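Local coordinates for protein putative alpha-L-fucosidase (Bacteroides thetaiotaomicron, PDB 3EYP) that probably hydrolyses alpha-L-fucosidic bonds, joining a TIM-barrel-type catalytic domain to an F5/8 type C domain, at residues A[144-149]-A[179-184]; A[137-142]-A[170-175]. All blocks are in the same frame, centred on the assembly; numbering follows the deposited sequence.

Contact 1 (A[144-149]-A[179-184])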
ATOM      1  N   GLU A 144     -25.118   7.419 -13.669  1.00 41.70           N
ATOM      2  CA  GLU A 144     -25.464   8.758 -13.130  1.00 42.54           C
ATOM      3  C   GLU A 144     -25.591   8.791 -11.609  1.00 42.00           C
ATOM      4  O   GLU A 144     -25.182   9.741 -10.988  1.00 40.78           O
ATOM      5  CB  GLU A 144     -26.761   9.334 -13.738  1.00 44.03           C
ATOM      6  CG  GLU A 144     -26.756   9.370 -15.227  1.00 49.73           C
ATOM      7  CD  GLU A 144     -25.612  10.215 -15.793  1.00 58.33           C
ATOM      8  OE1 GLU A 144     -25.232  11.264 -15.187  1.00 61.34           O
ATOM      9  OE2 GLU A 144     -25.077   9.795 -16.848  1.00 67.63           O
ATOM     10  N   TYR A 145     -26.178   7.739 -11.034  1.00 42.11           N
ATOM     11  CA  TYR A 145     -26.361   7.633  -9.560  1.00 41.31           C
ATOM     12  C   TYR A 145     -25.003   7.708  -8.861  1.00 40.92           C
ATOM     13  O   TYR A 145     -24.739   8.511  -7.937  1.00 39.59           O
ATOM     14  CB  TYR A 145     -27.040   6.287  -9.166  1.00 41.07           C
ATOM     15  CG  TYR A 145     -27.002   5.923  -7.663  1.00 41.05           C
ATOM     16  CD1 TYR A 145     -27.678   6.694  -6.730  1.00 41.63           C
ATOM     17  CD2 TYR A 145     -26.307   4.806  -7.194  1.00 41.73           C
ATOM     18  CE1 TYR A 145     -27.659   6.394  -5.398  1.00 38.86           C
ATOM     19  CE2 TYR A 145     -26.271   4.494  -5.857  1.00 39.01           C
ATOM     20  CZ  TYR A 145     -26.946   5.295  -4.952  1.00 38.19           C
ATOM     21  OH  TYR A 145     -27.003   5.013  -3.622  1.00 40.86           O
ATOM     22  N   TYR A 146     -24.142   6.844  -9.333  1.00 41.23           N
ATOM     23  CA  TYR A 146     -22.785   6.763  -8.787  1.00 40.94           C
ATOM     24  C   TYR A 146     -22.085   8.120  -8.917  1.00 41.48           C
ATOM     25  O   TYR A 146     -21.424   8.589  -8.011  1.00 41.30           O
ATOM     26  CB  TYR A 146     -21.962   5.657  -9.477  1.00 41.01           C
ATOM     27  CG  TYR A 146     -20.620   5.362  -8.784  1.00 38.88           C
ATOM     28  CD1 TYR A 146     -20.486   4.325  -7.912  1.00 39.01           C
ATOM     29  CD2 TYR A 146     -19.480   6.138  -9.070  1.00 40.35           C
ATOM     30  CE1 TYR A 146     -19.274   4.057  -7.293  1.00 37.01           C
ATOM     31  CE2 TYR A 146     -18.293   5.879  -8.468  1.00 40.76           C
ATOM     32  CZ  TYR A 146     -18.172   4.838  -7.614  1.00 38.63           C
ATOM     33  OH  TYR A 146     -16.940   4.611  -7.008  1.00 42.50           O
ATOM     34  N   ALA A 147     -22.240   8.743 -10.076  1.00 41.38           N
ATOM     35  CA  ALA A 147     -21.609  10.050 -10.342  1.00 40.74           C
ATOM     36  C   ALA A 147     -22.099  11.099  -9.375  1.00 40.33           C
ATOM     37  O   ALA A 147     -21.319  11.928  -8.897  1.00 40.53           O
ATOM     38  CB  ALA A 147     -21.813  10.507 -11.816  1.00 40.92           C
ATOM     39  N   HIS A 148     -23.380  11.027  -9.045  1.00 40.10           N
ATOM     40  CA  HIS A 148     -23.958  11.982  -8.100  1.00 41.59           C
ATOM     41  C   HIS A 148     -23.292  11.822  -6.764  1.00 40.98           C
ATOM     42  O   HIS A 148     -22.956  12.763  -6.121  1.00 40.86           O
ATOM     43  CB  HIS A 148     -25.476  11.832  -7.953  1.00 41.48           C
ATOM     44  CG  HIS A 148     -26.251  12.404  -9.104  1.00 43.58           C
ATOM     45  ND1 HIS A 148     -26.062  13.696  -9.567  1.00 45.50           N
ATOM     46  CD2 HIS A 148     -27.256  11.885  -9.844  1.00 41.92           C
ATOM     47  CE1 HIS A 148     -26.892  13.921 -10.577  1.00 46.25           C
ATOM     48  NE2 HIS A 148     -27.627  12.835 -10.772  1.00 46.66           N
ATOM     49  N   GLN A 149     -23.195  10.589  -6.321  1.00 41.74           N
ATOM     50  CA  GLN A 149     -22.624  10.274  -5.008  1.00 41.33           C
ATOM     51  C   GLN A 149     -21.147  10.637  -4.912  1.00 42.50           C
ATOM     52  O   GLN A 149     -20.656  11.146  -3.901  1.00 41.83           O
ATOM     53  CB  GLN A 149     -22.853   8.804  -4.682  1.00 40.43           C
ATOM     54  CG  GLN A 149     -24.321   8.487  -4.462  1.00 38.62           C
ATOM     55  CD  GLN A 149     -24.564   7.255  -3.589  1.00 38.37           C
ATOM     56  OE1 GLN A 149     -23.939   6.185  -3.784  1.00 40.64           O
ATOM     57  NE2 GLN A 149     -25.534   7.383  -2.648  1.00 38.79           N
ATOM     58  N   ARG A 179     -14.861   6.431 -17.024  1.00 44.58           N
ATOM     59  CA  ARG A 179     -14.340   7.743 -17.494  1.00 44.07           C
ATOM     60  C   ARG A 179     -15.093   8.895 -16.850  1.00 45.41           C
ATOM     61  O   ARG A 179     -14.509   9.861 -16.342  1.00 46.54           O
ATOM     62  CB  ARG A 179     -14.431   7.912 -19.006  1.00 42.93           C
ATOM     63  CG  ARG A 179     -13.653   9.135 -19.547  1.00 43.55           C
ATOM     64  CD  ARG A 179     -13.698   9.195 -21.082  1.00 46.06           C
ATOM     65  NE  ARG A 179     -15.041   9.385 -21.639  1.00 45.39           N
ATOM     66  CZ  ARG A 179     -15.738   8.538 -22.411  1.00 52.54           C
ATOM     67  NH1 ARG A 179     -16.974   8.910 -22.873  1.00 53.74           N
ATOM     68  NH2 ARG A 179     -15.234   7.387 -22.786  1.00 51.38           N
ATOM     69  N   HIS A 180     -16.401   8.793 -16.987  1.00 44.77           N
ATOM     70  CA  HIS A 180     -17.333   9.748 -16.402  1.00 46.28           C
ATOM     71  C   HIS A 180     -16.975   9.978 -14.934  1.00 44.52           C
ATOM     72  O   HIS A 180     -16.848  11.113 -14.468  1.00 44.30           O
ATOM     73  CB  HIS A 180     -18.784   9.255 -16.591  1.00 47.18           C
ATOM     74  CG  HIS A 180     -19.830  10.253 -16.213  1.00 53.99           C
ATOM     75  ND1 HIS A 180     -19.911  11.510 -16.785  1.00 62.12           N
ATOM     76  CD2 HIS A 180     -20.878  10.159 -15.357  1.00 59.06           C
ATOM     77  CE1 HIS A 180     -20.946  12.156 -16.264  1.00 61.90           C
ATOM     78  NE2 HIS A 180     -21.547  11.358 -15.396  1.00 59.08           N
ATOM     79  N   TRP A 181     -16.722   8.887 -14.240  1.00 43.51           N
ATOM     80  CA  TRP A 181     -16.332   8.965 -12.810  1.00 42.23           C
ATOM     81  C   TRP A 181     -14.948   9.548 -12.546  1.00 42.77           C
ATOM     82  O   TRP A 181     -14.737  10.402 -11.673  1.00 42.83           O
ATOM     83  CB  TRP A 181     -16.460   7.626 -12.136  1.00 42.11           C
ATOM     84  CG  TRP A 181     -17.828   7.021 -12.198  1.00 41.00           C
ATOM     85  CD1 TRP A 181     -18.998   7.641 -12.470  1.00 42.32           C
ATOM     86  CD2 TRP A 181     -18.135   5.637 -12.004  1.00 37.38           C
ATOM     87  NE1 TRP A 181     -20.049   6.725 -12.444  1.00 38.81           N
ATOM     88  CE2 TRP A 181     -19.528   5.483 -12.177  1.00 40.75           C
ATOM     89  CE3 TRP A 181     -17.369   4.517 -11.733  1.00 38.29           C
ATOM     90  CZ2 TRP A 181     -20.167   4.263 -12.027  1.00 39.56           C
ATOM     91  CZ3 TRP A 181     -18.032   3.273 -11.561  1.00 39.67           C
ATOM     92  CH2 TRP A 181     -19.397   3.165 -11.732  1.00 39.98           C
ATOM     93  N   TYR A 182     -14.015   9.103 -13.338  1.00 42.61           N
ATOM     94  CA  TYR A 182     -12.624   9.585 -13.263  1.00 44.50           C
ATOM     95  C   TYR A 182     -12.501  11.106 -13.432  1.00 44.35           C
ATOM     96  O   TYR A 182     -11.770  11.764 -12.704  1.00 45.23           O
ATOM     97  CB  TYR A 182     -11.813   8.891 -14.346  1.00 44.67           C
ATOM     98  CG  TYR A 182     -10.534   9.552 -14.696  1.00 49.34           C
ATOM     99  CD1 TYR A 182      -9.428   9.406 -13.880  1.00 51.72           C
ATOM    100  CD2 TYR A 182     -10.406  10.271 -15.887  1.00 53.45           C
ATOM    101  CE1 TYR A 182      -8.237   9.957 -14.225  1.00 56.97           C
ATOM    102  CE2 TYR A 182      -9.236  10.827 -16.241  1.00 56.34           C
ATOM    103  CZ  TYR A 182      -8.138  10.675 -15.411  1.00 59.76           C
ATOM    104  OH  TYR A 182      -6.933  11.254 -15.758  1.00 64.95           O
ATOM    105  N   LYS A 183     -13.289  11.653 -14.350  1.00 44.20           N
ATOM    106  CA  LYS A 183     -13.279  13.102 -14.616  1.00 44.85           C
ATOM    107  C   LYS A 183     -13.702  13.881 -13.382  1.00 43.82           C
ATOM    108  O   LYS A 183     -13.168  14.964 -13.047  1.00 43.94           O
ATOM    109  CB  LYS A 183     -14.189  13.453 -15.828  1.00 46.76           C
ATOM    110  CG  LYS A 183     -13.576  13.021 -17.179  1.00 50.39           C
ATOM    111  CD  LYS A 183     -14.427  13.437 -18.407  1.00 58.04           C
ATOM    112  CE  LYS A 183     -14.934  14.881 -18.341  1.00 62.12           C
ATOM    113  NZ  LYS A 183     -14.309  15.881 -19.341  1.00 65.50           N
ATOM    114  N   ILE A 184     -14.643  13.303 -12.652  1.00 42.10           N
ATOM    115  CA  ILE A 184     -15.093  13.926 -11.401  1.00 41.84           C
ATOM    116  C   ILE A 184     -14.006  13.933 -10.385  1.00 40.17           C
ATOM    117  O   ILE A 184     -13.694  14.958  -9.798  1.00 39.94           O
ATOM    118  CB  ILE A 184     -16.377  13.274 -10.828  1.00 41.68           C
ATOM    119  CG1 ILE A 184     -17.531  13.572 -11.783  1.00 43.67           C
ATOM    120  CG2 ILE A 184     -16.614  13.733  -9.387  1.00 39.75           C
ATOM    121  CD1 ILE A 184     -18.581  12.501 -11.882  1.00 44.10           C
TER
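Tyr146 and Trp181 lie one upon the other between two nearly parallel helices, an aromatic stack that fills part of the space between them. The phenol ring faces the six-membered ring of the indole, centroids 3.8 Å apart, but the planes are tilted by 29°, so the stack is splayed. The two side chains cross at about a right angle: Tyr146 has CG anti to its backbone N (chi1 -170°), whereas Trp181 has CG anti to its carbonyl carbon (chi1 -58°). Tyr146 CD2 thereby comes over the middle of the indole, and Trp181 CH2 lies above the rim of the phenol.

Both polar ends are held elsewhere: Tyr146 OH hydrogen-bonds to Leu124 O, and Trp181 NE1 to Lys143 O, one turn back from Ala147. Beside the stack, Ala147 fills the closest backbone approach, its CA 5.9 Å from that of Trp181. Its methyl meets Ile184 CD1 at 3.8 Å from CB and His180 CD2 at 3.7 Å. Toward solvent, Glu144 bends at chi2 to bring OE1 within 3.7 Å of His180 NE2, with no hydrogen bond.

The segments belong to helices 139-155 and 175-188, whose local axes approach to 9.9 Å and which precede and follow strand 162-164 in the chain; Tyr146 also touches Lys76 of strand 70-76.

Contact 2 (A[137-142]-A[170-175])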
ATOM      1  N   TYR A 137     -33.259  -0.826 -12.899  1.00 42.80           N
ATOM      2  CA  TYR A 137     -31.813  -0.724 -12.940  1.00 41.86           C
ATOM      3  C   TYR A 137     -31.343  -0.790 -14.386  1.00 43.02           C
ATOM      4  O   TYR A 137     -31.781  -1.648 -15.166  1.00 42.97           O
ATOM      5  CB  TYR A 137     -31.135  -1.822 -12.115  1.00 42.73           C
ATOM      6  CG  TYR A 137     -29.592  -1.724 -12.165  1.00 39.82           C
ATOM      7  CD1 TYR A 137     -28.885  -1.182 -11.099  1.00 40.75           C
ATOM      8  CD2 TYR A 137     -28.873  -2.141 -13.268  1.00 43.33           C
ATOM      9  CE1 TYR A 137     -27.494  -1.096 -11.113  1.00 42.35           C
ATOM     10  CE2 TYR A 137     -27.459  -2.039 -13.317  1.00 42.07           C
ATOM     11  CZ  TYR A 137     -26.777  -1.527 -12.208  1.00 41.99           C
ATOM     12  OH  TYR A 137     -25.398  -1.387 -12.169  1.00 40.79           O
ATOM     13  N   THR A 138     -30.516   0.166 -14.736  1.00 42.29           N
ATOM     14  CA  THR A 138     -29.704   0.095 -15.968  1.00 44.53           C
ATOM     15  C   THR A 138     -28.304   0.664 -15.719  1.00 45.34           C
ATOM     16  O   THR A 138     -28.070   1.481 -14.815  1.00 45.24           O
ATOM     17  CB  THR A 138     -30.254   0.881 -17.166  1.00 43.72           C
ATOM     18  OG1 THR A 138     -30.135   2.280 -16.923  1.00 45.63           O
ATOM     19  CG2 THR A 138     -31.737   0.505 -17.519  1.00 45.30           C
ATOM     20  N   THR A 139     -27.389   0.293 -16.598  1.00 45.84           N
ATOM     21  CA  THR A 139     -25.979   0.695 -16.415  1.00 45.45           C
ATOM     22  C   THR A 139     -25.904   2.201 -16.535  1.00 44.18           C
ATOM     23  O   THR A 139     -25.272   2.852 -15.740  1.00 43.65           O
ATOM     24  CB  THR A 139     -24.994  -0.092 -17.360  1.00 45.77           C
ATOM     25  OG1 THR A 139     -25.061  -1.476 -16.995  1.00 48.52           O
ATOM     26  CG2 THR A 139     -23.527   0.381 -17.211  1.00 46.87           C
ATOM     27  N   GLU A 140     -26.631   2.746 -17.492  1.00 44.13           N
ATOM     28  CA  GLU A 140     -26.590   4.175 -17.774  1.00 45.16           C
ATOM     29  C   GLU A 140     -27.130   4.955 -16.572  1.00 43.27           C
ATOM     30  O   GLU A 140     -26.675   6.073 -16.221  1.00 44.48           O
ATOM     31  CB  GLU A 140     -27.438   4.518 -19.003  1.00 46.33           C
ATOM     32  CG  GLU A 140     -27.436   5.965 -19.418  1.00 51.93           C
ATOM     33  CD  GLU A 140     -26.054   6.407 -19.923  1.00 58.14           C
ATOM     34  OE1 GLU A 140     -25.137   5.541 -20.076  1.00 63.95           O
ATOM     35  OE2 GLU A 140     -25.884   7.625 -20.136  1.00 64.39           O
ATOM     36  N   ARG A 141     -28.129   4.361 -15.965  1.00 42.40           N
ATOM     37  CA  ARG A 141     -28.818   4.995 -14.834  1.00 42.51           C
ATOM     38  C   ARG A 141     -27.890   4.969 -13.616  1.00 41.83           C
ATOM     39  O   ARG A 141     -27.771   5.911 -12.839  1.00 41.06           O
ATOM     40  CB  ARG A 141     -30.124   4.274 -14.472  1.00 42.75           C
ATOM     41  CG  ARG A 141     -31.417   4.676 -15.180  1.00 47.94           C
ATOM     42  CD  ARG A 141     -32.619   3.896 -14.476  1.00 52.28           C
ATOM     43  NE  ARG A 141     -33.626   4.721 -13.809  1.00 60.77           N
ATOM     44  CZ  ARG A 141     -34.062   4.581 -12.552  1.00 63.55           C
ATOM     45  NH1 ARG A 141     -33.581   3.636 -11.748  1.00 67.45           N
ATOM     46  NH2 ARG A 141     -35.005   5.401 -12.104  1.00 67.50           N
ATOM     47  N   TYR A 142     -27.249   3.839 -13.465  1.00 42.14           N
ATOM     48  CA  TYR A 142     -26.429   3.595 -12.303  1.00 41.48           C
ATOM     49  C   TYR A 142     -25.197   4.491 -12.426  1.00 41.42           C
ATOM     50  O   TYR A 142     -24.645   4.984 -11.451  1.00 39.89           O
ATOM     51  CB  TYR A 142     -26.018   2.134 -12.202  1.00 40.79           C
ATOM     52  CG  TYR A 142     -25.044   1.934 -11.036  1.00 42.55           C
ATOM     53  CD1 TYR A 142     -25.504   1.937  -9.718  1.00 40.58           C
ATOM     54  CD2 TYR A 142     -23.673   1.826 -11.234  1.00 41.03           C
ATOM     55  CE1 TYR A 142     -24.653   1.780  -8.659  1.00 40.24           C
ATOM     56  CE2 TYR A 142     -22.808   1.702 -10.159  1.00 39.68           C
ATOM     57  CZ  TYR A 142     -23.319   1.671  -8.860  1.00 41.42           C
ATOM     58  OH  TYR A 142     -22.499   1.506  -7.752  1.00 39.03           O
ATOM     59  N   ALA A 170     -17.776  -6.206 -10.818  1.00 43.29           N
ATOM     60  CA  ALA A 170     -17.846  -4.970 -11.615  1.00 43.64           C
ATOM     61  C   ALA A 170     -17.752  -5.155 -13.134  1.00 44.90           C
ATOM     62  O   ALA A 170     -17.519  -4.234 -13.882  1.00 45.22           O
ATOM     63  CB  ALA A 170     -16.748  -3.960 -11.154  1.00 43.75           C
ATOM     64  N   ASP A 171     -17.980  -6.365 -13.574  1.00 46.69           N
ATOM     65  CA  ASP A 171     -17.692  -6.736 -14.970  1.00 48.92           C
ATOM     66  C   ASP A 171     -18.611  -6.072 -15.982  1.00 48.57           C
ATOM     67  O   ASP A 171     -18.230  -5.865 -17.121  1.00 49.08           O
ATOM     68  CB  ASP A 171     -17.728  -8.257 -15.075  1.00 48.99           C
ATOM     69  CG  ASP A 171     -17.127  -8.912 -13.837  1.00 56.27           C
ATOM     70  OD1 ASP A 171     -15.882  -9.120 -13.917  1.00 57.60           O
ATOM     71  OD2 ASP A 171     -17.890  -9.138 -12.774  1.00 59.36           O
ATOM     72  N   GLU A 172     -19.790  -5.667 -15.536  1.00 49.25           N
ATOM     73  CA  GLU A 172     -20.775  -5.032 -16.430  1.00 49.26           C
ATOM     74  C   GLU A 172     -20.402  -3.577 -16.676  1.00 48.87           C
ATOM     75  O   GLU A 172     -20.896  -2.923 -17.612  1.00 50.01           O
ATOM     76  CB  GLU A 172     -22.222  -5.073 -15.866  1.00 49.74           C
ATOM     77  CG  GLU A 172     -22.793  -6.439 -15.516  1.00 52.57           C
ATOM     78  CD  GLU A 172     -24.224  -6.347 -14.878  1.00 58.46           C
ATOM     79  OE1 GLU A 172     -24.782  -5.202 -14.763  1.00 59.97           O
ATOM     80  OE2 GLU A 172     -24.776  -7.423 -14.515  1.00 61.58           O
ATOM     81  N   LEU A 173     -19.565  -3.045 -15.804  1.00 47.74           N
ATOM     82  CA  LEU A 173     -19.195  -1.635 -15.866  1.00 46.60           C
ATOM     83  C   LEU A 173     -18.109  -1.423 -16.941  1.00 46.76           C
ATOM     84  O   LEU A 173     -17.063  -2.060 -16.941  1.00 47.21           O
ATOM     85  CB  LEU A 173     -18.719  -1.149 -14.503  1.00 46.94           C
ATOM     86  CG  LEU A 173     -19.730  -1.390 -13.389  1.00 47.00           C
ATOM     87  CD1 LEU A 173     -19.126  -0.910 -12.060  1.00 49.72           C
ATOM     88  CD2 LEU A 173     -20.980  -0.600 -13.716  1.00 46.54           C
ATOM     89  N   THR A 174     -18.422  -0.554 -17.880  1.00 45.73           N
ATOM     90  CA  THR A 174     -17.577  -0.337 -19.052  1.00 45.62           C
ATOM     91  C   THR A 174     -16.624   0.788 -18.874  1.00 43.93           C
ATOM     92  O   THR A 174     -16.798   1.648 -18.030  1.00 42.97           O
ATOM     93  CB  THR A 174     -18.414   0.028 -20.289  1.00 45.76           C
ATOM     94  OG1 THR A 174     -19.112   1.243 -20.048  1.00 45.83           O
ATOM     95  CG2 THR A 174     -19.395  -1.046 -20.616  1.00 46.66           C
ATOM     96  N   THR A 175     -15.652   0.856 -19.780  1.00 43.25           N
ATOM     97  CA  THR A 175     -14.602   1.870 -19.630  1.00 42.10           C
ATOM     98  C   THR A 175     -15.177   3.280 -19.640  1.00 42.24           C
ATOM     99  O   THR A 175     -14.792   4.118 -18.822  1.00 42.16           O
ATOM    100  CB  THR A 175     -13.427   1.672 -20.659  1.00 42.09           C
ATOM    101  OG1 THR A 175     -12.886   0.415 -20.387  1.00 40.46           O
ATOM    102  CG2 THR A 175     -12.270   2.617 -20.442  1.00 40.72           C
TER
HETATM  103  O   HOH W   1     -24.340  -2.685 -14.206  1.00 48.81           O
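The chain turns into a helix on one side, with Thr138 at the N-cap, and on the other makes a type I turn from Ala170 to Leu173 before Thr174 takes the N-cap position of the next helix; Thr139 and Leu173 come nearest, 7.2 Å between CA atoms. Thr138 OG1 accepts from Arg141 N at 3.0 Å, with an N-H...O angle of 145°, and so satisfies an amide of the first helical turn.

Across the gap no direct hydrogen bond forms, and one water does the joining. It donates to Glu172 OE1 at 2.6 Å, sits 2.6 Å from Tyr137 OH in the plane of that ring, and is bonded more loosely to Thr139 OG1 at 3.1 Å. Three side chains thus grip a single oxygen. Glu172 reaches it with CG anti to its carbonyl carbon (chi1 -56°) and an extended chi2; the carboxylate would be expected to polarise the water. Tyr137 has CG anti to its backbone N (chi1 180°), and its ring stacks on His132.

Beneath this polar bridge the packing is apolar and loose. Leu173 turns CD2 toward the helix, 4.4 Å from Tyr142 CD2 and equally far from Thr139 CG2. Tyr142 OH hydrogen-bonds to Lys76 NZ, while Leu173 also rests on Tyr178.

Such joining of helix starts, here of helix 139-155 with the loop from strand 162-164 to helix 175-188, belongs to the beta-alpha loops at the C-terminal ends of the strands in a TIM-type barrel.

In the fold
Both contacts use helix 139-155: contact 1 pairs it with helix 175-188, and contact 2 joins its N-terminal end to the loop leading into that second helix; the contact centres lie about 12 Å apart. Each is partly buried, yet their chemistry differs. The helix pair of contact 1 is held by aromatic and apolar packing, with its one polar approach, between Glu144 and His180, at the partly exposed margin; contact 2 relies on a water bridge over sparse apolar contacts. They meet through Trp181, whose CH2 lies 4.0 Å from Tyr142 CE2 and 4.1 Å from Leu173 CD1, so that the apolar side of contact 2 continues into the aromatic packing of contact 1.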